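Local coordinates for response regulator protein (Burkholderia pseudomallei, PDB 3RQI), which acts as a response regulator that is phosphorylated on its receiver domain and probably controls transcription through a Fis-type helix-turn-helix, at the interface of chains A and B. Coordinates in Å, arbitrary orientation; residue numbers count along the deposited sequence, not the author numbering. Chains: chain A/B, Response regulator protein.

The interface of chains A and B. Residues chain A 59, 67, 90, 92-93; chain B 128, 131-132.
B:Leu132 lies across A:Thr93, its branch carbon CG 3.8 Å from the threonine methyl CG2, where helix 123-133 of one response regulator packs on the receiver domain of the other. The receiving surface is made by the start of helix 91-100, the start of helix 67-76 and the loop just after the phosphorylated aspartate, so the partner helix sits beside the phosphorylation site. Both chains are copies in a two-fold arrangement, and a twin patch exists with the chains exchanged; the pairing may reflect a biological dimer, which the structure alone does not show.

Apolar packing carries the patch. B:Leu132 CD2 also reaches A:Leu59, 4.1 Å from its CB. One turn earlier on the same helix, B:Ala128 presents its methyl CB to A:Leu67, 3.9 Å from CD2; a chi1 of -164° in A:Leu67 helps carry that branch out to the alanine. From the other flank, the methyl of A:Ala92 rests against the backbone of B:Ala128, CB to CA 4.0 Å. The small side chains of B:Ala128 and B:Ala131 probably allow the helix to approach this closely.

Polar groups border the packing. The hydroxyl OG of A:Ser90 meets the methyl CB of B:Ala131 at 3.6 Å, a van der Waals contact. Within chain A that OG is hydrogen-bonded to A:Thr93 OG1 at 2.7 Å and accepts a longer bond from A:Thr93 N, capping the start of helix 91-100. A:Thr93 OG1 also donates to the carbonyl O of A:Ser90, tilted 33° from the carbonyl plane. A chi1 of 55° tucks OG1 over the threonine's own backbone, toward A:Ser90, and turns the methyl outward to B:Leu132 and to the carbonyl O of B:Ala128, a contact of 3.7 Å from CG2.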
# COMPACT_ATOMS: atom_id res chain seq x y z
N LEU A 59 1.46 13.66 -1.61
CA LEU A 59 0.35 13.33 -2.49
C LEU A 59 -0.65 14.46 -2.63
O LEU A 59 -1.09 14.79 -3.74
CB LEU A 59 -0.40 12.06 -2.02
CG LEU A 59 0.48 10.81 -2.08
CD1 LEU A 59 -0.30 9.59 -1.57
CD2 LEU A 59 1.05 10.58 -3.50
N LEU A 67 0.58 12.38 -7.00
CA LEU A 67 0.63 11.09 -7.68
C LEU A 67 0.92 11.29 -9.16
O LEU A 67 1.72 10.55 -9.76
CB LEU A 67 -0.72 10.40 -7.49
CG LEU A 67 -0.85 8.92 -7.75
CD1 LEU A 67 0.13 8.13 -6.87
CD2 LEU A 67 -2.30 8.52 -7.43
N SER A 90 -2.60 5.43 2.12
CA SER A 90 -3.57 4.38 1.81
C SER A 90 -2.93 3.31 0.95
O SER A 90 -2.00 3.59 0.16
CB SER A 90 -4.80 4.96 1.10
OG SER A 90 -4.48 5.61 -0.13
N ALA A 92 -4.39 1.97 -1.59
CA ALA A 92 -4.66 2.26 -2.98
C ALA A 92 -3.66 3.25 -3.60
O ALA A 92 -3.19 3.03 -4.73
CB ALA A 92 -6.12 2.76 -3.18
N THR A 93 -3.33 4.31 -2.88
CA THR A 93 -2.34 5.25 -3.46
C THR A 93 -0.93 4.67 -3.51
O THR A 93 -0.15 5.04 -4.39
CB THR A 93 -2.37 6.58 -2.74
OG1 THR A 93 -2.17 6.38 -1.34
CG2 THR A 93 -3.67 7.27 -2.99
N ALA B 128 -7.13 4.68 -6.34
CA ALA B 128 -6.24 5.71 -5.81
C ALA B 128 -6.92 7.08 -5.77
O ALA B 128 -6.84 7.78 -4.76
CB ALA B 128 -4.91 5.75 -6.59
N ALA B 131 -9.51 7.14 -3.06
CA ALA B 131 -8.86 7.27 -1.73
C ALA B 131 -8.49 8.72 -1.43
O ALA B 131 -8.68 9.20 -0.31
CB ALA B 131 -7.61 6.36 -1.63
N LEU B 132 -7.95 9.41 -2.42
CA LEU B 132 -7.53 10.79 -2.20
C LEU B 132 -8.74 11.71 -1.91
O LEU B 132 -8.60 12.71 -1.20
CB LEU B 132 -6.66 11.30 -3.36
CG LEU B 132 -5.24 10.68 -3.37
CD1 LEU B 132 -4.51 10.99 -4.64
CD2 LEU B 132 -4.39 11.08 -2.17